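Local coordinates for nucleoprotein (Rift valley fever virus, PDB 3OV9) that encapsidates the viral genomic RNA, shielding it from nucleases, and assembles into ring-shaped hexamers that underlie the nucleocapsid used as template for transcription and replication, at residues Q5-R8 with V9-A12; R37-E40 with L41-Y45. One frame throughout, in Å; residues are numbered along the deposited sequence. Where two conformers were deposited one is given.

Contact 1 (Q5-R8 with V9-A12)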
loop_
_atom_site.group_PDB
_atom_site.type_symbol
_atom_site.label_atom_id
_atom_site.label_comp_id
_atom_site.label_asym_id
_atom_site.label_seq_id
_atom_site.Cartn_x
_atom_site.Cartn_y
_atom_site.Cartn_z
ATOM N N GLN A 5 -44.963 -14.783 -19.054
ATOM C CA GLN A 5 -45.114 -13.454 -19.640
ATOM C C GLN A 5 -46.476 -12.872 -19.276
ATOM O O GLN A 5 -46.568 -11.714 -18.872
ATOM C CB GLN A 5 -44.914 -13.487 -21.157
ATOM C CG GLN A 5 -43.481 -13.802 -21.574
ATOM C CD GLN A 5 -43.272 -13.749 -23.074
ATOM O OE1 GLN A 5 -42.478 -12.955 -23.570
ATOM N NE2 GLN A 5 -43.989 -14.597 -23.806
ATOM N N GLU A 6 -47.521 -13.693 -19.394
ATOM C CA GLU A 6 -48.878 -13.288 -19.024
ATOM C C GLU A 6 -48.981 -12.941 -17.539
ATOM O O GLU A 6 -49.609 -11.945 -17.174
ATOM C CB GLU A 6 -49.898 -14.377 -19.384
ATOM C CG GLU A 6 -51.351 -13.992 -19.095
ATOM C CD GLU A 6 -52.323 -15.159 -19.213
ATOM O OE1 GLU A 6 -51.932 -16.312 -18.925
ATOM O OE2 GLU A 6 -53.490 -14.914 -19.583
ATOM N N LEU A 7 -48.362 -13.761 -16.693
ATOM C CA LEU A 7 -48.364 -13.528 -15.248
ATOM C C LEU A 7 -47.677 -12.210 -14.901
ATOM O O LEU A 7 -48.117 -11.489 -14.008
ATOM C CB LEU A 7 -47.701 -14.693 -14.508
ATOM C CG LEU A 7 -48.487 -16.010 -14.483
ATOM C CD1 LEU A 7 -47.556 -17.191 -14.300
ATOM C CD2 LEU A 7 -49.575 -16.000 -13.405
ATOM N N ARG A 8 -46.607 -11.904 -15.631
ATOM C CA ARG A 8 -45.844 -10.676 -15.430
ATOM C C ARG A 8 -46.626 -9.425 -15.840
ATOM O O ARG A 8 -46.580 -8.405 -15.146
ATOM C CB ARG A 8 -44.536 -10.761 -16.212
ATOM C CG ARG A 8 -43.408 -9.980 -15.620
ATOM C CD ARG A 8 -43.121 -8.728 -16.407
ATOM N NE ARG A 8 -41.687 -8.602 -16.653
ATOM C CZ ARG A 8 -41.061 -7.457 -16.885
ATOM N NH1 ARG A 8 -41.743 -6.324 -16.884
ATOM N NH2 ARG A 8 -39.753 -7.447 -17.104
ATOM N N VAL A 9 -47.339 -9.508 -16.965
ATOM C CA VAL A 9 -48.131 -8.368 -17.428
ATOM C C VAL A 9 -49.332 -8.123 -16.520
ATOM O O VAL A 9 -49.652 -6.967 -16.228
ATOM C CB VAL A 9 -48.539 -8.444 -18.935
ATOM C CG1 VAL A 9 -47.310 -8.341 -19.832
ATOM C CG2 VAL A 9 -49.329 -9.698 -19.244
ATOM N N GLN A 10 -49.974 -9.189 -16.044
ATOM C CA GLN A 10 -51.099 -9.021 -15.118
ATOM C C GLN A 10 -50.641 -8.549 -13.731
ATOM O O GLN A 10 -51.389 -7.864 -13.029
ATOM C CB GLN A 10 -52.004 -10.266 -15.050
ATOM C CG GLN A 10 -51.377 -11.512 -14.457
ATOM C CD GLN A 10 -52.267 -12.741 -14.573
ATOM O OE1 GLN A 10 -52.741 -13.086 -15.658
ATOM N NE2 GLN A 10 -52.488 -13.416 -13.448
ATOM N N PHE A 11 -49.411 -8.895 -13.353
ATOM C CA PHE A 11 -48.802 -8.340 -12.139
ATOM C C PHE A 11 -48.639 -6.823 -12.281
ATOM O O PHE A 11 -48.936 -6.069 -11.350
ATOM C CB PHE A 11 -47.452 -9.008 -11.849
ATOM C CG PHE A 11 -46.836 -8.606 -10.529
ATOM C CD1 PHE A 11 -45.831 -7.644 -10.480
ATOM C CD2 PHE A 11 -47.243 -9.209 -9.342
ATOM C CE1 PHE A 11 -45.258 -7.275 -9.263
ATOM C CE2 PHE A 11 -46.674 -8.849 -8.124
ATOM C CZ PHE A 11 -45.681 -7.881 -8.087
ATOM N N ALA A 12 -48.195 -6.386 -13.460
ATOM C CA ALA A 12 -48.002 -4.963 -13.750
ATOM C C ALA A 12 -49.312 -4.169 -13.771
ATOM O O ALA A 12 -49.313 -2.959 -13.543
ATOM C CB ALA A 12 -47.247 -4.786 -15.065
HETATM O O HOH W 1 -49.758 -12.403 -11.976
#
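Q10 folds back over the turn before it and touches both E6 and L7. CB of Q10 sits 3.6 Å from the backbone O of E6. CG of Q10 lies against two carbonyl oxygens, O of E6 and O of L7, at 3.3 Å from each. This closeness follows from chi1 of 66°, which places CG between the backbone N and the carbonyl carbon of Q10. CD of Q10 stays near O of E6 and 4.0 Å from CA of L7. The two ends of the amide meet different residues. OE1 of Q10 lies 3.8 Å from CG of E6, and the E6 carboxylate and Q10 amide planes are turned 62° apart. NE2 of Q10 lies 3.9 Å from CD2 of L7, where the two side chains run side by side in the same direction. A water ties this end to the backbone: it donates to O of L7 at 2.8 Å and accepts a weak bond from NE2 of Q10. O of L7 thus takes two hydrogen bonds, the other from N of F11. Four successive backbone bonds, from N of V9, Q10, F11 and A12 to O of Q5, E6, L7 and R8, carry the turns. Much of the surface meets a second subunit. There Q5 OE1 accepts a bond from N of I209, the F11 ring meets W114, and R8 packs on A110, all three partners being of that second subunit. This is i to i+3 and i to i+4 packing along one alpha helix, helix 4-13, the N-terminal arm helix that docks on a neighbouring subunit in the hexamer, within the region essential for oligomerization.

Contact 2 (R37-E40 with L41-Y45)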
loop_
_atom_site.group_PDB
_atom_site.type_symbol
_atom_site.label_atom_id
_atom_site.label_comp_id
_atom_site.label_asym_id
_atom_site.label_seq_id
_atom_site.Cartn_x
_atom_site.Cartn_y
_atom_site.Cartn_z
ATOM N N ARG A 37 -37.173 -0.904 23.275
ATOM C CA ARG A 37 -36.386 -2.027 23.779
ATOM C C ARG A 37 -35.291 -1.553 24.738
ATOM O O ARG A 37 -35.025 -2.210 25.746
ATOM C CB ARG A 37 -35.799 -2.854 22.629
ATOM C CG ARG A 37 -35.128 -4.171 23.051
ATOM C CD ARG A 37 -36.041 -5.091 23.860
ATOM N NE ARG A 37 -35.380 -6.362 24.162
ATOM C CZ ARG A 37 -35.691 -7.159 25.181
ATOM N NH1 ARG A 37 -36.656 -6.830 26.031
ATOM N NH2 ARG A 37 -35.023 -8.291 25.356
ATOM N N VAL A 38 -34.675 -0.413 24.425
ATOM C CA VAL A 38 -33.642 0.176 25.289
ATOM C C VAL A 38 -34.192 0.447 26.694
ATOM O O VAL A 38 -33.590 0.039 27.690
ATOM C CB VAL A 38 -33.028 1.469 24.676
ATOM C CG1 VAL A 38 -32.199 2.231 25.713
ATOM C CG2 VAL A 38 -32.158 1.132 23.475
ATOM N N ILE A 39 -35.342 1.113 26.760
ATOM C CA ILE A 39 -35.974 1.444 28.041
ATOM C C ILE A 39 -36.451 0.178 28.769
ATOM O O ILE A 39 -36.326 0.077 29.992
ATOM C CB ILE A 39 -37.112 2.478 27.866
ATOM C CG1 ILE A 39 -36.545 3.789 27.309
ATOM C CG2 ILE A 39 -37.838 2.747 29.192
ATOM C CD1 ILE A 39 -37.578 4.739 26.783
ATOM N N GLU A 40 -36.975 -0.787 28.016
ATOM C CA GLU A 40 -37.386 -2.068 28.596
ATOM C C GLU A 40 -36.214 -2.758 29.289
ATOM O O GLU A 40 -36.352 -3.233 30.419
ATOM C CB GLU A 40 -37.995 -2.992 27.536
ATOM C CG GLU A 40 -38.584 -4.289 28.109
ATOM C CD GLU A 40 -39.298 -5.131 27.068
ATOM O OE1 GLU A 40 -38.835 -5.184 25.908
ATOM O OE2 GLU A 40 -40.323 -5.755 27.419
ATOM N N LEU A 41 -35.070 -2.797 28.609
ATOM C CA LEU A 41 -33.855 -3.414 29.146
ATOM C C LEU A 41 -33.309 -2.669 30.363
ATOM O O LEU A 41 -32.850 -3.303 31.316
ATOM C CB LEU A 41 -32.778 -3.550 28.065
ATOM C CG LEU A 41 -33.043 -4.542 26.922
ATOM C CD1 LEU A 41 -32.031 -4.339 25.812
ATOM C CD2 LEU A 41 -33.033 -5.991 27.401
ATOM N N LEU A 42 -33.376 -1.336 30.332
ATOM C CA LEU A 42 -32.960 -0.508 31.473
ATOM C C LEU A 42 -33.768 -0.821 32.730
ATOM O O LEU A 42 -33.194 -1.036 33.799
ATOM C CB LEU A 42 -33.060 0.988 31.148
ATOM C CG LEU A 42 -32.024 1.588 30.194
ATOM C CD1 LEU A 42 -32.425 2.999 29.799
ATOM C CD2 LEU A 42 -30.621 1.573 30.802
ATOM N N LYS A 43 -35.092 -0.848 32.585
ATOM C CA LYS A 43 -36.016 -1.169 33.677
ATOM C C LYS A 43 -35.803 -2.588 34.203
ATOM O O LYS A 43 -35.804 -2.814 35.418
ATOM C CB LYS A 43 -37.467 -0.996 33.212
ATOM C CG LYS A 43 -37.922 0.455 33.043
ATOM C CD LYS A 43 -38.783 0.933 34.211
ATOM C CE LYS A 43 -40.233 0.499 34.063
ATOM N NZ LYS A 43 -41.107 0.996 35.167
ATOM N N GLN A 44 -35.614 -3.532 33.278
ATOM C CA GLN A 44 -35.392 -4.942 33.603
ATOM C C GLN A 44 -34.119 -5.153 34.422
ATOM O O GLN A 44 -34.160 -5.773 35.485
ATOM C CB GLN A 44 -35.339 -5.786 32.323
ATOM C CG GLN A 44 -35.028 -7.264 32.547
ATOM C CD GLN A 44 -34.680 -7.984 31.264
ATOM O OE1 GLN A 44 -35.530 -8.176 30.393
ATOM N NE2 GLN A 44 -33.424 -8.389 31.139
ATOM N N TYR A 45 -33.000 -4.636 33.916
ATOM C CA TYR A 45 -31.698 -4.806 34.556
ATOM C C TYR A 45 -31.527 -3.932 35.795
ATOM O O TYR A 45 -30.876 -4.336 36.758
ATOM C CB TYR A 45 -30.562 -4.511 33.568
ATOM C CG TYR A 45 -30.358 -5.555 32.490
ATOM C CD1 TYR A 45 -30.192 -6.903 32.812
ATOM C CD2 TYR A 45 -30.299 -5.189 31.146
ATOM C CE1 TYR A 45 -29.999 -7.859 31.823
ATOM C CE2 TYR A 45 -30.104 -6.138 30.147
ATOM C CZ TYR A 45 -29.958 -7.469 30.493
ATOM O OH TYR A 45 -29.763 -8.408 29.513
HETATM O O HOH W 2 -37.184 -9.101 27.949
#
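Helix 35-46 carries this contact, a pair of i to i+4 side-chain packings beside an i to i+3 salt bridge. R37 and L41 meet on one side of it. The R37 chain leaves CG anti to the backbone N (chi1 -172°) and bends at chi2 (55°), which carries the guanidinium forward along the helix to L41. CD2 of L41 then sits over the centre of one face of the R37 guanidinium, 3.6 Å above the plane. The charge is held at its margins. NE of R37 forms a salt bridge with D100, and NH1 of R37 forms a hydrogen-bonded salt bridge with OE1 of E40 at 2.7 Å. That carboxylate oxygen is met from above its plane. Together these contacts probably fix the rotation of the R37 group.

V38 and L42 pack on another side. CG1 of V38 and CD1 of L42 are 4.2 Å apart, with both side chains pointing the same way. This side faces inward: V38 touches R106, a probable RNA-binding residue, and L42 reaches W50 and M57 of helix 50-63. I39, E40 and K43 instead pack on R8, Y4 and L7 of a third subunit. Backbone bonds from N of L41, L42, K43 and Q44 to O of R37, V38, I39 and E40 keep the turns regular. One water bridges two side chains, accepting from NH1 of R37 at 3.0 Å and donating to OE1 of Q44 at 3.1 Å.

Contact 1 comes first along the chain, on helix 4-13, and contact 2 follows on helix 35-46, with helix 18-28 between them. Their centres are 48 Å apart within one chain, their nearest atoms about 33 Å, and they do not touch. Contact 1 lies about 44 Å from the centre of the chain, on the extended arm; contact 2 lies about 19 Å from it, in the helical body. Both fall in the region essential for oligomerization. Between subunits the two elements do meet: L7 of one copy packs on K43 of another. The arm of each subunit thus reaches helix 35-46 of a neighbour, linking the hexamer.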